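Local coordinates for Pre-mRNA-splicing factor 38 (PDB 5F5T), which is probably required for pre-mRNA splicing in the nucleus, as a spliceosomal protein of the PRP38 family that forms a complex with MFAP1, at residues E114-R120 with D146-R151; R128-D133 with T179-R185; V136-E141 with M184-L190. All coordinates share one frame. Residue numbers count along the deposited sequence, not the author numbering.

Contact 1 (E114-R120 with D146-R151)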
loop_
_atom_site.group_PDB
_atom_site.type_symbol
_atom_site.label_atom_id
_atom_site.label_comp_id
_atom_site.label_asym_id
_atom_site.label_seq_id
_atom_site.Cartn_x
_atom_site.Cartn_y
_atom_site.Cartn_z
ATOM N N GLU A 114 7.797 -5.468 13.887
ATOM C CA GLU A 114 9.216 -5.659 14.124
ATOM C C GLU A 114 9.488 -7.146 14.278
ATOM O O GLU A 114 10.406 -7.679 13.652
ATOM C CB GLU A 114 9.682 -4.895 15.364
ATOM C CG GLU A 114 11.053 -4.257 15.213
ATOM C CD GLU A 114 11.059 -3.127 14.197
ATOM O OE1 GLU A 114 10.515 -2.044 14.506
ATOM O OE2 GLU A 114 11.608 -3.317 13.092
ATOM N N LYS A 115 8.661 -7.836 15.061
ATOM C CA LYS A 115 8.868 -9.281 15.195
ATOM C C LYS A 115 8.382 -10.094 13.984
ATOM O O LYS A 115 9.075 -11.005 13.519
ATOM C CB LYS A 115 8.199 -9.798 16.473
ATOM C CG LYS A 115 8.798 -9.232 17.757
ATOM C CD LYS A 115 8.347 -10.007 18.991
ATOM C CE LYS A 115 6.991 -9.533 19.496
ATOM N NZ LYS A 115 6.275 -10.582 20.279
ATOM N N PHE A 116 7.197 -9.767 13.475
ATOM C CA PHE A 116 6.597 -10.536 12.382
ATOM C C PHE A 116 6.239 -9.676 11.178
ATOM O O PHE A 116 5.280 -8.890 11.208
ATOM C CB PHE A 116 5.348 -11.267 12.864
ATOM C CG PHE A 116 5.522 -11.951 14.187
ATOM C CD1 PHE A 116 6.346 -13.063 14.315
ATOM C CD2 PHE A 116 4.860 -11.484 15.305
ATOM C CE1 PHE A 116 6.500 -13.691 15.543
ATOM C CE2 PHE A 116 5.008 -12.106 16.533
ATOM C CZ PHE A 116 5.831 -13.211 16.652
ATOM N N LYS A 117 7.002 -9.861 10.106
ATOM C CA LYS A 117 6.887 -9.023 8.922
ATOM C C LYS A 117 5.512 -9.102 8.264
ATOM O O LYS A 117 5.016 -8.098 7.772
ATOM C CB LYS A 117 7.971 -9.382 7.900
ATOM C CG LYS A 117 8.092 -10.864 7.602
ATOM C CD LYS A 117 9.418 -11.172 6.929
ATOM C CE LYS A 117 9.448 -12.580 6.389
ATOM N NZ LYS A 117 10.646 -12.755 5.529
ATOM N N TYR A 118 4.908 -10.286 8.220
ATOM C CA TYR A 118 3.583 -10.425 7.612
ATOM C C TYR A 118 2.514 -9.725 8.456
ATOM O O TYR A 118 1.495 -9.276 7.933
ATOM C CB TYR A 118 3.239 -11.899 7.391
ATOM C CG TYR A 118 4.013 -12.483 6.234
ATOM C CD1 TYR A 118 3.720 -12.115 4.929
ATOM C CD2 TYR A 118 5.077 -13.351 6.449
ATOM C CE1 TYR A 118 4.440 -12.618 3.865
ATOM C CE2 TYR A 118 5.811 -13.858 5.386
ATOM C CZ TYR A 118 5.484 -13.486 4.097
ATOM O OH TYR A 118 6.202 -13.982 3.035
ATOM N N LEU A 119 2.747 -9.621 9.760
ATOM C CA LEU A 119 1.843 -8.857 10.612
ATOM C C LEU A 119 1.893 -7.380 10.219
ATOM O O LEU A 119 0.865 -6.699 10.186
ATOM C CB LEU A 119 2.195 -9.029 12.089
ATOM C CG LEU A 119 1.261 -8.315 13.068
ATOM C CD1 LEU A 119 -0.190 -8.690 12.771
ATOM C CD2 LEU A 119 1.613 -8.668 14.498
ATOM N N ARG A 120 3.097 -6.888 9.929
ATOM C CA ARG A 120 3.267 -5.512 9.470
ATOM C C ARG A 120 2.618 -5.313 8.114
ATOM O O ARG A 120 2.029 -4.266 7.847
ATOM C CB ARG A 120 4.751 -5.127 9.404
ATOM C CG ARG A 120 4.990 -3.757 8.786
ATOM C CD ARG A 120 6.382 -3.211 9.054
ATOM N NE ARG A 120 6.707 -3.236 10.475
ATOM C CZ ARG A 120 7.889 -2.906 10.980
ATOM N NH1 ARG A 120 8.083 -2.962 12.290
ATOM N NH2 ARG A 120 8.877 -2.522 10.180
ATOM N N ASP A 146 11.926 -0.666 5.379
ATOM C CA ASP A 146 11.856 -2.071 5.760
ATOM C C ASP A 146 12.146 -2.918 4.522
ATOM O O ASP A 146 11.367 -2.944 3.567
ATOM C CB ASP A 146 10.480 -2.400 6.345
ATOM C CG ASP A 146 10.427 -3.761 7.022
ATOM O OD1 ASP A 146 11.315 -4.606 6.779
ATOM O OD2 ASP A 146 9.477 -3.985 7.804
ATOM N N ARG A 147 13.272 -3.618 4.550
ATOM C CA ARG A 147 13.779 -4.298 3.367
ATOM C C ARG A 147 13.608 -5.810 3.450
ATOM O O ARG A 147 14.117 -6.543 2.604
ATOM C CB ARG A 147 15.254 -3.954 3.167
ATOM C CG ARG A 147 16.179 -4.709 4.104
ATOM C CD ARG A 147 17.632 -4.395 3.827
ATOM N NE ARG A 147 18.173 -3.422 4.768
ATOM C CZ ARG A 147 19.103 -3.708 5.672
ATOM N NH1 ARG A 147 19.589 -4.942 5.754
ATOM N NH2 ARG A 147 19.546 -2.765 6.492
ATOM N N ARG A 148 12.878 -6.269 4.461
ATOM C CA ARG A 148 12.679 -7.698 4.675
ATOM C C ARG A 148 11.948 -8.344 3.502
ATOM O O ARG A 148 11.059 -7.743 2.904
ATOM C CB ARG A 148 11.905 -7.945 5.975
ATOM C CG ARG A 148 12.724 -7.714 7.237
ATOM C CD ARG A 148 11.876 -7.888 8.496
ATOM N NE ARG A 148 10.811 -6.893 8.584
ATOM C CZ ARG A 148 9.876 -6.880 9.528
ATOM N NH1 ARG A 148 9.874 -7.809 10.476
ATOM N NH2 ARG A 148 8.943 -5.937 9.526
ATOM N N LYS A 149 12.325 -9.577 3.187
ATOM C CA LYS A 149 11.726 -10.305 2.076
ATOM C C LYS A 149 10.330 -10.831 2.394
ATOM O O LYS A 149 10.070 -11.317 3.494
ATOM C CB LYS A 149 12.627 -11.471 1.673
ATOM C CG LYS A 149 14.035 -11.066 1.316
ATOM C CD LYS A 149 14.892 -12.282 1.052
ATOM C CE LYS A 149 16.315 -11.873 0.709
ATOM N NZ LYS A 149 17.180 -13.054 0.503
ATOM N N LEU A 150 9.449 -10.757 1.402
ATOM C CA LEU A 150 8.099 -11.295 1.494
ATOM C C LEU A 150 7.806 -12.149 0.268
ATOM O O LEU A 150 8.339 -11.898 -0.814
ATOM C CB LEU A 150 7.062 -10.175 1.593
ATOM C CG LEU A 150 7.086 -9.212 2.778
ATOM C CD1 LEU A 150 5.997 -8.168 2.598
ATOM C CD2 LEU A 150 6.912 -9.954 4.091
ATOM N N ARG A 151 6.934 -13.139 0.428
ATOM C CA ARG A 151 6.504 -13.932 -0.710
ATOM C C ARG A 151 5.175 -13.369 -1.191
ATOM O O ARG A 151 4.327 -12.975 -0.388
ATOM C CB ARG A 151 6.344 -15.410 -0.355
ATOM C CG ARG A 151 7.603 -16.072 0.172
ATOM C CD ARG A 151 8.727 -16.192 -0.838
ATOM N NE ARG A 151 8.386 -16.731 -2.142
ATOM C CZ ARG A 151 9.239 -16.717 -3.161
ATOM N NH1 ARG A 151 10.441 -16.184 -2.989
ATOM N NH2 ARG A 151 8.905 -17.218 -4.342
#
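A salt-bridge network centred on D146 ties the junction between helices 102-115 and 117-130 to the start of a β-hairpin of strands 149-153 and 158-162. The t rotamer of D146 brings its OD2 within 2.7 Å of R148 NH2 and 2.9 Å of R120 NH2, the latter a salt bridge with a weak hydrogen bond, while its OD1 accepts from the backbone N of R148 at 3.3 Å in an Asx turn. Short and charged, aspartate can serve its own loop and the helix together. R120 runs out through two t torsions and then turns at chi3 (m), so that R120 NH1 also reaches OE1 of E114 at 3.4 Å in a weak bridge. D146 OD2, shared by both arginines, offsets the close approach of R120 NH2 and R148 NH2, 3.5 Å apart. R148 bends at chi3 as well, which lays its guanidinium flat against K117, CZ to CB 3.5 Å. K117, p at chi1 but extended beyond, spans the gap to the strand, where K117 NZ donates to K149 O at 2.6 Å; NZ also bridges to an acidic side chain of the neighbouring chain. L150 (m, t) sets CD2 over the face of the Y118 ring, 3.9 Å from its centroid, a CH-π contact suited to a branched aliphatic residue. Past the leucine, Y118 OH accepts a hydrogen bond from R151 N of the strand backbone at 2.8 Å.

Contact 2 (R128-D133 with T179-R185)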
loop_
_atom_site.group_PDB
_atom_site.type_symbol
_atom_site.label_atom_id
_atom_site.label_comp_id
_atom_site.label_asym_id
_atom_site.label_seq_id
_atom_site.Cartn_x
_atom_site.Cartn_y
_atom_site.Cartn_z
ATOM N N ARG A 128 -4.159 1.115 4.860
ATOM C CA ARG A 128 -4.423 1.660 3.532
ATOM C C ARG A 128 -5.911 1.567 3.204
ATOM O O ARG A 128 -6.478 2.450 2.557
ATOM C CB ARG A 128 -3.599 0.930 2.469
ATOM C CG ARG A 128 -3.960 1.310 1.041
ATOM C CD ARG A 128 -3.510 2.736 0.751
ATOM N NE ARG A 128 -3.812 3.169 -0.611
ATOM C CZ ARG A 128 -5.020 3.517 -1.045
ATOM N NH1 ARG A 128 -6.063 3.481 -0.229
ATOM N NH2 ARG A 128 -5.185 3.893 -2.303
ATOM N N LEU A 129 -6.535 0.484 3.652
ATOM C CA LEU A 129 -7.960 0.278 3.434
ATOM C C LEU A 129 -8.853 1.233 4.229
ATOM O O LEU A 129 -9.873 1.692 3.717
ATOM C CB LEU A 129 -8.340 -1.163 3.772
ATOM C CG LEU A 129 -7.762 -2.241 2.856
ATOM C CD1 LEU A 129 -8.197 -3.623 3.324
ATOM C CD2 LEU A 129 -8.164 -2.000 1.411
ATOM N N THR A 130 -8.483 1.524 5.476
ATOM C CA THR A 130 -9.421 2.170 6.401
ATOM C C THR A 130 -9.080 3.582 6.883
ATOM O O THR A 130 -9.867 4.185 7.611
ATOM C CB THR A 130 -9.597 1.310 7.669
ATOM O OG1 THR A 130 -8.353 1.253 8.380
ATOM C CG2 THR A 130 -10.039 -0.094 7.303
ATOM N N ARG A 131 -7.935 4.119 6.479
ATOM C CA ARG A 131 -7.443 5.362 7.072
ATOM C C ARG A 131 -7.396 6.505 6.069
ATOM O O ARG A 131 -7.229 6.272 4.879
ATOM C CB ARG A 131 -6.049 5.153 7.670
ATOM C CG ARG A 131 -6.010 5.175 9.185
ATOM C CD ARG A 131 -6.815 4.029 9.748
ATOM N NE ARG A 131 -6.896 4.066 11.204
ATOM C CZ ARG A 131 -7.603 3.201 11.923
ATOM N NH1 ARG A 131 -8.284 2.239 11.314
ATOM N NH2 ARG A 131 -7.629 3.296 13.247
ATOM N N PRO A 132 -7.566 7.749 6.549
ATOM C CA PRO A 132 -7.486 8.938 5.689
ATOM C C PRO A 132 -6.126 9.049 4.994
ATOM O O PRO A 132 -5.124 8.561 5.527
ATOM C CB PRO A 132 -7.695 10.093 6.672
ATOM C CG PRO A 132 -8.498 9.486 7.777
ATOM C CD PRO A 132 -7.942 8.102 7.928
ATOM N N ASP A 133 -6.096 9.685 3.824
ATOM C CA ASP A 133 -4.928 9.615 2.953
ATOM C C ASP A 133 -3.654 10.187 3.576
ATOM O O ASP A 133 -2.592 9.561 3.503
ATOM C CB ASP A 133 -5.217 10.332 1.626
ATOM C CG ASP A 133 -5.859 11.693 1.819
ATOM O OD1 ASP A 133 -5.875 12.186 2.966
ATOM O OD2 ASP A 133 -6.344 12.272 0.822
ATOM N N THR A 179 -8.024 -6.440 -4.082
ATOM C CA THR A 179 -8.857 -5.457 -3.410
ATOM C C THR A 179 -8.649 -4.071 -4.006
ATOM O O THR A 179 -7.514 -3.617 -4.161
ATOM C CB THR A 179 -8.548 -5.402 -1.904
ATOM O OG1 THR A 179 -8.794 -6.685 -1.315
ATOM C CG2 THR A 179 -9.401 -4.349 -1.209
ATOM N N SER A 180 -9.747 -3.385 -4.303
ATOM C CA SER A 180 -9.670 -2.008 -4.763
ATOM C C SER A 180 -9.523 -1.107 -3.550
ATOM O O SER A 180 -10.323 -1.171 -2.614
ATOM C CB SER A 180 -10.904 -1.627 -5.572
ATOM O OG SER A 180 -10.865 -2.215 -6.859
ATOM N N LEU A 181 -8.511 -0.251 -3.581
ATOM C CA LEU A 181 -8.226 0.618 -2.453
ATOM C C LEU A 181 -8.903 1.942 -2.724
ATOM O O LEU A 181 -8.934 2.394 -3.869
ATOM C CB LEU A 181 -6.720 0.808 -2.279
ATOM C CG LEU A 181 -5.824 -0.391 -2.597
ATOM C CD1 LEU A 181 -4.351 0.004 -2.533
ATOM C CD2 LEU A 181 -6.113 -1.540 -1.649
ATOM N N TRP A 182 -9.469 2.550 -1.687
ATOM C CA TRP A 182 -10.274 3.746 -1.886
ATOM C C TRP A 182 -9.367 4.794 -2.507
ATOM O O TRP A 182 -8.201 4.923 -2.115
ATOM C CB TRP A 182 -10.862 4.259 -0.576
ATOM C CG TRP A 182 -9.840 4.711 0.407
ATOM C CD1 TRP A 182 -9.031 3.937 1.184
ATOM C CD2 TRP A 182 -9.535 6.068 0.732
ATOM N NE1 TRP A 182 -8.225 4.737 1.966
ATOM C CE2 TRP A 182 -8.521 6.051 1.706
ATOM C CE3 TRP A 182 -10.025 7.302 0.292
ATOM C CZ2 TRP A 182 -7.985 7.220 2.242
ATOM C CZ3 TRP A 182 -9.492 8.458 0.822
ATOM C CH2 TRP A 182 -8.483 8.410 1.790
ATOM N N LYS A 183 -9.886 5.520 -3.490
ATOM C CA LYS A 183 -9.059 6.483 -4.197
ATOM C C LYS A 183 -8.611 7.601 -3.263
ATOM O O LYS A 183 -9.407 8.141 -2.498
ATOM C CB LYS A 183 -9.809 7.038 -5.410
ATOM C CG LYS A 183 -10.064 5.996 -6.502
ATOM C CD LYS A 183 -11.147 6.442 -7.470
ATOM C CE LYS A 183 -11.518 5.344 -8.458
ATOM N NZ LYS A 183 -11.003 5.690 -9.815
ATOM N N MET A 184 -7.342 7.975 -3.377
ATOM C CA MET A 184 -6.726 8.943 -2.478
ATOM C C MET A 184 -6.315 10.176 -3.250
ATOM O O MET A 184 -6.127 10.119 -4.467
ATOM C CB MET A 184 -5.486 8.357 -1.805
ATOM C CG MET A 184 -5.747 7.371 -0.691
ATOM S SD MET A 184 -4.212 6.870 0.126
ATOM C CE MET A 184 -4.897 5.927 1.469
ATOM N N ARG A 185 -6.207 11.301 -2.558
ATOM C CA ARG A 185 -5.567 12.447 -3.169
ATOM C C ARG A 185 -4.105 12.060 -3.338
ATOM O O ARG A 185 -3.518 11.431 -2.457
ATOM C CB ARG A 185 -5.724 13.704 -2.314
ATOM C CG ARG A 185 -7.154 13.998 -1.881
ATOM C CD ARG A 185 -7.215 15.253 -1.022
ATOM N NE ARG A 185 -6.809 14.965 0.349
ATOM C CZ ARG A 185 -7.168 15.680 1.411
ATOM N NH1 ARG A 185 -7.941 16.745 1.269
ATOM N NH2 ARG A 185 -6.746 15.326 2.617
HETATM O O HOH W 1 -9.984 0.845 0.505
#
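Hydrogen bonds to backbone atoms join the C-terminal end of helix 117-130 and the turn into helix 133-140 to the extended segment 179-185, a buried contact within the PRP38-family fold. R128 donates from both NH1 and NH2 to W182 O, each at 3.2 Å, a forked arrangement that suits a planar guanidinium; its NE is held by L170 O. In return W182 NE1 makes a weak hydrogen bond to R128 O at 2.9 Å, a carbonyl whose i+4 residue, P132, has no N-H to offer. A water bridges the same backbones, accepting from W182 N at 2.8 Å and donating weakly to L129 O at 3.3 Å.

Among the charged groups, D133 and R185 form a two-pronged salt bridge, with D133 OD2 2.8 Å from R185 NE and D133 OD1 3.3 Å from R185 NH2. R128 adds an off-centre cation-π contact, its CZ 4.9 Å from the centroid of the five-membered ring of W182. Its guanidinium is sandwiched between L181 CB, 3.4 Å from R128 CZ, and M184 CE, 3.2 Å from R128 NH1.

Close packing completes the contact. L129 CD2 meets L181 CD2 and T179 CG2, both at 3.7 Å, and the W182 indole turns its edge to the turn, CH2 lying 3.4 Å from D133 N. Bonded to two main-chain carbonyls, the buried R128 cation ties segment 179-185 to the helix end through backbone atoms.

Contact 3 (V136-E141 with M184-L190)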
loop_
_atom_site.group_PDB
_atom_site.type_symbol
_atom_site.label_atom_id
_atom_site.label_comp_id
_atom_site.label_asym_id
_atom_site.label_seq_id
_atom_site.Cartn_x
_atom_site.Cartn_y
_atom_site.Cartn_z
ATOM N N VAL A 136 -2.356 7.879 6.072
ATOM C CA VAL A 136 -1.808 6.698 5.418
ATOM C C VAL A 136 -0.385 6.947 4.928
ATOM O O VAL A 136 0.503 6.114 5.125
ATOM C CB VAL A 136 -2.685 6.255 4.247
ATOM C CG1 VAL A 136 -1.936 5.254 3.371
ATOM C CG2 VAL A 136 -3.960 5.637 4.777
ATOM N N TYR A 137 -0.170 8.097 4.296
ATOM C CA TYR A 137 1.164 8.444 3.827
ATOM C C TYR A 137 2.122 8.529 5.013
ATOM O O TYR A 137 3.200 7.923 4.996
ATOM C CB TYR A 137 1.152 9.767 3.061
ATOM C CG TYR A 137 0.537 9.664 1.683
ATOM C CD1 TYR A 137 1.150 8.928 0.679
ATOM C CD2 TYR A 137 -0.649 10.322 1.384
ATOM C CE1 TYR A 137 0.586 8.835 -0.582
ATOM C CE2 TYR A 137 -1.218 10.235 0.131
ATOM C CZ TYR A 137 -0.600 9.494 -0.849
ATOM O OH TYR A 137 -1.169 9.411 -2.100
ATOM N N THR A 138 1.716 9.263 6.048
ATOM C CA THR A 138 2.583 9.482 7.207
ATOM C C THR A 138 2.928 8.176 7.927
ATOM O O THR A 138 4.067 7.975 8.339
ATOM C CB THR A 138 1.953 10.457 8.225
ATOM O OG1 THR A 138 0.674 9.963 8.637
ATOM C CG2 THR A 138 1.788 11.836 7.614
ATOM N N LEU A 139 1.940 7.299 8.091
ATOM C CA LEU A 139 2.150 6.026 8.779
ATOM C C LEU A 139 2.966 5.034 7.970
ATOM O O LEU A 139 3.875 4.403 8.502
ATOM C CB LEU A 139 0.810 5.378 9.149
ATOM C CG LEU A 139 -0.059 6.078 10.194
ATOM C CD1 LEU A 139 -1.472 5.521 10.171
ATOM C CD2 LEU A 139 0.559 5.926 11.570
ATOM N N LEU A 140 2.630 4.881 6.692
ATOM C CA LEU A 140 3.229 3.821 5.883
ATOM C C LEU A 140 4.587 4.171 5.282
ATOM O O LEU A 140 5.440 3.299 5.149
ATOM C CB LEU A 140 2.281 3.412 4.759
ATOM C CG LEU A 140 0.931 2.864 5.209
ATOM C CD1 LEU A 140 0.197 2.230 4.037
ATOM C CD2 LEU A 140 1.118 1.869 6.340
ATOM N N GLU A 141 4.802 5.436 4.934
ATOM C CA GLU A 141 6.050 5.800 4.257
ATOM C C GLU A 141 7.346 5.456 5.016
ATOM O O GLU A 141 8.348 5.134 4.379
ATOM C CB GLU A 141 6.047 7.292 3.912
ATOM C CG GLU A 141 5.224 7.613 2.674
ATOM C CD GLU A 141 5.355 9.054 2.225
ATOM O OE1 GLU A 141 5.823 9.893 3.024
ATOM O OE2 GLU A 141 4.987 9.345 1.067
ATOM N N MET A 184 -7.342 7.975 -3.377
ATOM C CA MET A 184 -6.726 8.943 -2.478
ATOM C C MET A 184 -6.315 10.176 -3.250
ATOM O O MET A 184 -6.127 10.119 -4.467
ATOM C CB MET A 184 -5.486 8.357 -1.805
ATOM C CG MET A 184 -5.747 7.371 -0.691
ATOM S SD MET A 184 -4.212 6.870 0.126
ATOM C CE MET A 184 -4.897 5.927 1.469
ATOM N N ARG A 185 -6.207 11.301 -2.558
ATOM C CA ARG A 185 -5.567 12.447 -3.169
ATOM C C ARG A 185 -4.105 12.060 -3.338
ATOM O O ARG A 185 -3.518 11.431 -2.457
ATOM C CB ARG A 185 -5.724 13.704 -2.314
ATOM C CG ARG A 185 -7.154 13.998 -1.881
ATOM C CD ARG A 185 -7.215 15.253 -1.022
ATOM N NE ARG A 185 -6.809 14.965 0.349
ATOM C CZ ARG A 185 -7.168 15.680 1.411
ATOM N NH1 ARG A 185 -7.941 16.745 1.269
ATOM N NH2 ARG A 185 -6.746 15.326 2.617
ATOM N N ARG A 186 -3.532 12.384 -4.489
ATOM C CA ARG A 186 -2.132 12.080 -4.747
ATOM C C ARG A 186 -1.247 12.860 -3.784
ATOM O O ARG A 186 -1.643 13.919 -3.291
ATOM C CB ARG A 186 -1.772 12.400 -6.195
ATOM C CG ARG A 186 -2.450 11.503 -7.201
ATOM C CD ARG A 186 -1.821 11.656 -8.568
ATOM N NE ARG A 186 -2.652 12.476 -9.440
ATOM C CZ ARG A 186 -2.491 13.780 -9.613
ATOM N NH1 ARG A 186 -1.517 14.418 -8.982
ATOM N NH2 ARG A 186 -3.301 14.443 -10.424
ATOM N N ARG A 187 -0.053 12.340 -3.518
ATOM C CA ARG A 187 0.830 12.953 -2.535
ATOM C C ARG A 187 1.175 14.390 -2.915
ATOM O O ARG A 187 1.218 15.271 -2.055
ATOM C CB ARG A 187 2.108 12.132 -2.372
ATOM C CG ARG A 187 2.606 12.078 -0.939
ATOM C CD ARG A 187 4.122 12.054 -0.866
ATOM N NE ARG A 187 4.583 11.965 0.516
ATOM C CZ ARG A 187 5.018 12.999 1.229
ATOM N NH1 ARG A 187 5.048 14.214 0.694
ATOM N NH2 ARG A 187 5.420 12.818 2.479
ATOM N N ASP A 188 1.405 14.628 -4.204
ATOM C CA ASP A 188 1.732 15.971 -4.672
ATOM C C ASP A 188 0.574 16.944 -4.431
ATOM O O ASP A 188 0.798 18.133 -4.212
ATOM C CB ASP A 188 2.116 15.964 -6.156
ATOM C CG ASP A 188 1.029 15.400 -7.040
ATOM O OD1 ASP A 188 0.135 14.713 -6.514
ATOM O OD2 ASP A 188 1.071 15.646 -8.264
ATOM N N ILE A 189 -0.659 16.445 -4.495
ATOM C CA ILE A 189 -1.826 17.268 -4.182
ATOM C C ILE A 189 -1.788 17.697 -2.715
ATOM O O ILE A 189 -2.003 18.868 -2.398
ATOM C CB ILE A 189 -3.156 16.537 -4.493
ATOM C CG1 ILE A 189 -3.638 16.869 -5.909
ATOM C CG2 ILE A 189 -4.257 16.989 -3.550
ATOM C CD1 ILE A 189 -2.594 16.714 -6.988
ATOM N N LEU A 190 -1.499 16.747 -1.828
ATOM C CA LEU A 190 -1.384 17.032 -0.399
ATOM C C LEU A 190 -0.265 18.036 -0.129
ATOM O O LEU A 190 -0.410 18.934 0.701
ATOM C CB LEU A 190 -1.128 15.739 0.380
ATOM C CG LEU A 190 -2.243 14.690 0.371
ATOM C CD1 LEU A 190 -2.090 13.702 1.517
ATOM C CD2 LEU A 190 -3.607 15.363 0.443
#
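A Met-aromatic contact lies where helix 133-140 receives the chain leading into helix 187-192: M184 SD sits obliquely 5.0 Å from the centroid of the Y137 ring. The long, flexible methionine carries on past the ring, and its CE packs 3.5 Å from V136 CG2, a compact branched group well fitted to a buried helix face. The hydroxyl of Y137 reaches the loop, with Y137 OH 3.1 Å from R185 O. R186 is at the N-cap position of helix 187-192; by meeting R185 just before it and R187 and L190 within the helix, Y137 joins one helix to the start of the next. Over one face of its ring lies R187 CG, 3.9 Å from the centroid in a CH-π contact, while Y137 CD2 touches L190 CD1 at 3.7 Å. Arginine is long enough to lay its aliphatic part on the ring and still pair with both carboxylate oxygens of E141, R187 NE 2.7 Å from E141 OE2 and R187 NH2 3.0 Å from E141 OE1; E191 engages R187 NH1.

In the fold
Along the chain the three contacts interleave: their first segments run from the end of helix 102-115 through helices 117-130 and 133-140, and their second segments then return in the same order. Contacts 1 and 2 both use helix 117-130, one near each end, with centres 21 Å apart on opposite sides of the chain's centre. Contacts 1 and 3 have centres 22 Å apart and nearest atoms about 6 Å apart, without touching. Contacts 2 and 3 are neighbours, centres 10 Å apart; they share M184 and R185. Consecutive helices thus bind the later hairpin and the 179-190 region into one largely helical PRP38-family body, while contact 1, far more than contact 3, adjoins the partner chain.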